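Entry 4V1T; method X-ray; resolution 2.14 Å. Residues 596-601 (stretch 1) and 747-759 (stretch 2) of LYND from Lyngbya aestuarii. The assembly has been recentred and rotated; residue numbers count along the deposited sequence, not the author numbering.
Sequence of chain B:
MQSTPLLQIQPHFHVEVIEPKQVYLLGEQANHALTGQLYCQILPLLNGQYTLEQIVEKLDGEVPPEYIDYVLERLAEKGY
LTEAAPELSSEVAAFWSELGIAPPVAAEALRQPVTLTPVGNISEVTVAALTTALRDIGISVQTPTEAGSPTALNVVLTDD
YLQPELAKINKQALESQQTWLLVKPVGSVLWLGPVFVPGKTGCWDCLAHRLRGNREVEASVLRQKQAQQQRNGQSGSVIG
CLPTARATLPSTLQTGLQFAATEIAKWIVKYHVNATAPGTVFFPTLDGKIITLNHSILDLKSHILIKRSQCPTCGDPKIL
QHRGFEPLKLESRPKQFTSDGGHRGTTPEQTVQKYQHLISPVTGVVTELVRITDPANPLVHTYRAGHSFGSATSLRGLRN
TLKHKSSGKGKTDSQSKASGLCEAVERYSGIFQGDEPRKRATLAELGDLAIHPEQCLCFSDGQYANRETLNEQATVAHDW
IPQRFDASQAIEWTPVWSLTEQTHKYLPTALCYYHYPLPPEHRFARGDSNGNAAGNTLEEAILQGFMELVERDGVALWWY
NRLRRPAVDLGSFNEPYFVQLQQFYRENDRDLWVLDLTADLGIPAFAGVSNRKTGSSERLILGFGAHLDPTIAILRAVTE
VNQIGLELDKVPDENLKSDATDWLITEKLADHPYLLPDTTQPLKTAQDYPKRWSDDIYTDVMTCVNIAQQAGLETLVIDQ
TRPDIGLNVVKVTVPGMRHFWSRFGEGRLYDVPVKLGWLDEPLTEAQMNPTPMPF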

# COMPACT_ATOMS: atom_id res chain seq x y z
N ASP B 596 -4.56 -34.11 18.02
CA ASP B 596 -5.11 -33.48 19.22
C ASP B 596 -4.09 -33.50 20.36
O ASP B 596 -3.60 -34.56 20.73
CB ASP B 596 -6.39 -34.19 19.66
CG ASP B 596 -6.91 -33.67 20.99
OD1 ASP B 596 -7.65 -32.67 20.98
OD2 ASP B 596 -6.58 -34.26 22.04
N LEU B 597 -3.78 -32.33 20.90
CA LEU B 597 -2.84 -32.17 22.01
C LEU B 597 -3.53 -31.67 23.29
O LEU B 597 -2.88 -31.35 24.29
CB LEU B 597 -1.73 -31.20 21.61
CG LEU B 597 -0.43 -31.77 21.05
CD1 LEU B 597 -0.65 -32.97 20.15
CD2 LEU B 597 0.33 -30.67 20.31
N THR B 598 -4.86 -31.61 23.24
CA THR B 598 -5.64 -31.11 24.36
C THR B 598 -5.35 -31.92 25.63
O THR B 598 -5.60 -33.12 25.67
CB THR B 598 -7.15 -31.18 24.05
OG1 THR B 598 -7.38 -30.62 22.75
CG2 THR B 598 -7.95 -30.39 25.10
N ALA B 599 -4.82 -31.25 26.65
CA ALA B 599 -4.40 -31.91 27.88
C ALA B 599 -5.31 -31.54 29.06
O ALA B 599 -6.49 -31.27 28.86
CB ALA B 599 -2.93 -31.58 28.17
N ASP B 600 -4.76 -31.51 30.27
CA ASP B 600 -5.57 -31.43 31.49
C ASP B 600 -6.36 -30.13 31.67
O ASP B 600 -7.30 -30.09 32.47
CB ASP B 600 -4.68 -31.66 32.72
CG ASP B 600 -3.56 -30.65 32.83
OD1 ASP B 600 -3.01 -30.25 31.78
OD2 ASP B 600 -3.22 -30.25 33.97
N LEU B 601 -6.01 -29.09 30.93
CA LEU B 601 -6.74 -27.82 31.03
C LEU B 601 -7.99 -27.83 30.16
O LEU B 601 -8.90 -27.02 30.36
CB LEU B 601 -5.84 -26.65 30.65
CG LEU B 601 -4.54 -26.48 31.44
CD1 LEU B 601 -3.89 -25.14 31.12
CD2 LEU B 601 -4.77 -26.61 32.93
N GLY B 747 7.70 -32.40 37.33
CA GLY B 747 6.44 -31.67 37.24
C GLY B 747 5.49 -32.20 36.18
O GLY B 747 5.35 -33.41 35.97
N ARG B 748 4.83 -31.27 35.50
CA ARG B 748 3.77 -31.59 34.56
C ARG B 748 4.22 -32.50 33.41
O ARG B 748 3.44 -33.33 32.93
CB ARG B 748 3.19 -30.29 33.99
CG ARG B 748 2.44 -29.43 34.99
CD ARG B 748 1.91 -28.16 34.35
NE ARG B 748 1.18 -28.42 33.11
CZ ARG B 748 -0.11 -28.75 33.05
NH1 ARG B 748 -0.84 -28.86 34.15
NH2 ARG B 748 -0.67 -28.97 31.87
N LEU B 749 5.46 -32.33 32.97
CA LEU B 749 5.98 -33.11 31.84
C LEU B 749 5.84 -34.61 32.10
O LEU B 749 5.50 -35.37 31.20
CB LEU B 749 7.44 -32.75 31.58
CG LEU B 749 8.07 -33.38 30.34
CD1 LEU B 749 7.44 -32.84 29.06
CD2 LEU B 749 9.57 -33.13 30.33
N TYR B 750 6.08 -35.01 33.34
CA TYR B 750 6.00 -36.41 33.74
C TYR B 750 4.59 -36.77 34.21
O TYR B 750 4.09 -37.86 33.92
CB TYR B 750 7.02 -36.71 34.86
CG TYR B 750 8.46 -36.42 34.47
CD1 TYR B 750 9.25 -37.38 33.87
CD2 TYR B 750 9.02 -35.16 34.68
CE1 TYR B 750 10.56 -37.12 33.50
CE2 TYR B 750 10.34 -34.89 34.32
CZ TYR B 750 11.09 -35.87 33.72
OH TYR B 750 12.39 -35.60 33.37
N ASP B 751 3.96 -35.86 34.94
CA ASP B 751 2.74 -36.17 35.70
C ASP B 751 1.44 -36.12 34.89
O ASP B 751 0.57 -36.97 35.06
CB ASP B 751 2.62 -35.22 36.89
CG ASP B 751 3.78 -35.33 37.87
OD1 ASP B 751 4.79 -35.98 37.53
OD2 ASP B 751 3.68 -34.77 38.97
N VAL B 752 1.29 -35.12 34.03
CA VAL B 752 0.01 -34.91 33.35
C VAL B 752 -0.43 -36.15 32.56
O VAL B 752 -1.59 -36.55 32.66
CB VAL B 752 0.04 -33.68 32.41
CG1 VAL B 752 -1.26 -33.56 31.62
CG2 VAL B 752 0.29 -32.42 33.23
N PRO B 753 0.48 -36.77 31.78
CA PRO B 753 0.06 -37.92 30.96
C PRO B 753 -0.53 -39.09 31.75
O PRO B 753 -1.42 -39.76 31.23
CB PRO B 753 1.36 -38.35 30.26
CG PRO B 753 2.18 -37.12 30.23
CD PRO B 753 1.88 -36.39 31.50
N VAL B 754 -0.07 -39.34 32.98
CA VAL B 754 -0.64 -40.42 33.76
C VAL B 754 -1.98 -40.00 34.36
O VAL B 754 -2.89 -40.80 34.47
CB VAL B 754 0.31 -40.92 34.89
CG1 VAL B 754 1.75 -40.98 34.39
CG2 VAL B 754 0.21 -40.05 36.14
N LYS B 755 -2.08 -38.73 34.74
CA LYS B 755 -3.33 -38.20 35.28
C LYS B 755 -4.46 -38.32 34.25
O LYS B 755 -5.61 -38.54 34.60
CB LYS B 755 -3.17 -36.74 35.69
CG LYS B 755 -2.77 -36.52 37.14
CD LYS B 755 -3.34 -35.21 37.66
CE LYS B 755 -2.99 -34.99 39.13
NZ LYS B 755 -3.83 -33.92 39.75
N LEU B 756 -4.11 -38.17 32.97
CA LEU B 756 -5.09 -38.24 31.89
C LEU B 756 -5.27 -39.66 31.36
O LEU B 756 -6.14 -39.92 30.53
CB LEU B 756 -4.67 -37.31 30.75
CG LEU B 756 -4.59 -35.83 31.12
CD1 LEU B 756 -4.07 -35.01 29.94
CD2 LEU B 756 -5.93 -35.30 31.60
N GLY B 757 -4.47 -40.59 31.86
CA GLY B 757 -4.56 -41.98 31.45
C GLY B 757 -3.87 -42.23 30.12
O GLY B 757 -4.08 -43.27 29.50
N TRP B 758 -3.04 -41.28 29.70
CA TRP B 758 -2.27 -41.42 28.46
C TRP B 758 -1.12 -42.40 28.67
O TRP B 758 -0.70 -43.08 27.74
CB TRP B 758 -1.73 -40.06 27.99
CG TRP B 758 -2.81 -39.13 27.49
CD1 TRP B 758 -4.11 -39.44 27.24
CD2 TRP B 758 -2.66 -37.74 27.15
NE1 TRP B 758 -4.79 -38.34 26.78
CE2 TRP B 758 -3.92 -37.29 26.72
CE3 TRP B 758 -1.59 -36.84 27.19
CZ2 TRP B 758 -4.13 -35.97 26.31
CZ3 TRP B 758 -1.81 -35.53 26.79
CH2 TRP B 758 -3.07 -35.11 26.36
N LEU B 759 -0.62 -42.47 29.91
CA LEU B 759 0.36 -43.47 30.30
C LEU B 759 -0.10 -44.14 31.59
O LEU B 759 -0.78 -43.53 32.40
CB LEU B 759 1.75 -42.85 30.48
CG LEU B 759 2.41 -42.22 29.26
CD1 LEU B 759 3.75 -41.61 29.64
CD2 LEU B 759 2.60 -43.23 28.13

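Packing of residues 596-601 of LYND against residues 747-759, a contact within one chain whose touching residues are at least 148 apart in sequence and that buries 306 Å² over both sides. From Leu597 to Leu601 the first stretch is an irregular loop; the second is a short helix that begins at Arg748 and runs into a turn. The backbones come nearest at Asp600 and Val752, whose CA atoms lie 6.8 Å apart.

One side of the helix and the turn after it supply the contact surface. Arg748, Val752 and Leu756 follow one another at four-residue intervals, and all three point CA-to-CB toward the loop; Trp758 does the same from beyond the helix. Ala599 lies with its flank, CA and CB together, against a shallow hollow lined by Val752, Leu756 and Trp758; its CB points sideways across it. Its CB lies 4.0 Å from Leu756 CD1, 4.0 Å from Trp758 CH2 and 4.3 Å from Val752 CG1, so the methyl has two branched aliphatic side chains and an indole as its apolar surroundings. The backbone joins in: Ala599 CA is 3.7 Å from Leu756 CD1 and 3.8 Å from Trp758 CH2, the latter an oblique approach to the ring.

The indole, with chi1 near -70°, reaches to the Leu597-Ala599 part of the loop. Thr598 O lies 3.3 Å from Trp758 CZ2 and Leu597 O 4.3 Å from Trp758 CH2, both at the ring edge and near its plane. Aromatic C-H groups carry a slight positive charge, so carbonyl oxygens are better tolerated there than over the electron-rich face. Thr598 turns its own side chain to its own stretch, where Thr598 OG1 donates to Asp596 OD1 at 2.7 Å, a bond that spans the bend at Leu597.

Asp600 gives up the most surface to the partner stretch and accepts both hydrogen bonds across the contact. Arg748 reaches out from the helix toward the loop, with a bend at chi3 (50°, p), and meets the carboxylate end-on in a two-pronged salt bridge: Arg748 NH2 donates to Asp600 OD1 at 2.7 Å and Arg748 NH1 to Asp600 OD2 at 2.8 Å. The paired, short bonds, with angles of 157° and 155°, match two N-H groups to two oxygens, and OD1 lies near the guanidinium plane. On its helix-facing side Asp600 meets apolar groups: Val752 CG1 is 3.7 Å from Asp600 OD1, and Leu756 CD2 is 4.0 Å from Asp600 CB, while Leu756 CD1 comes within 3.6 Å of Asp600 N. Leu756 thus borders both Ala599 and Asp600.

Gly747, at the N-cap position, accepts from Tyr750 N and Asp751 N through its O, at 3.2 and 3.0 Å. Pro753 lacks an amide hydrogen, and the helix kinks there, yet Leu756 N still reaches Val752 O at 3.0 Å. Gly757, with positive phi, closes the helix in a Schellman motif; Trp758 N then bonds Pro753 O at 2.7 Å, and Trp758, just after this turn, points CA-to-CB toward the loop.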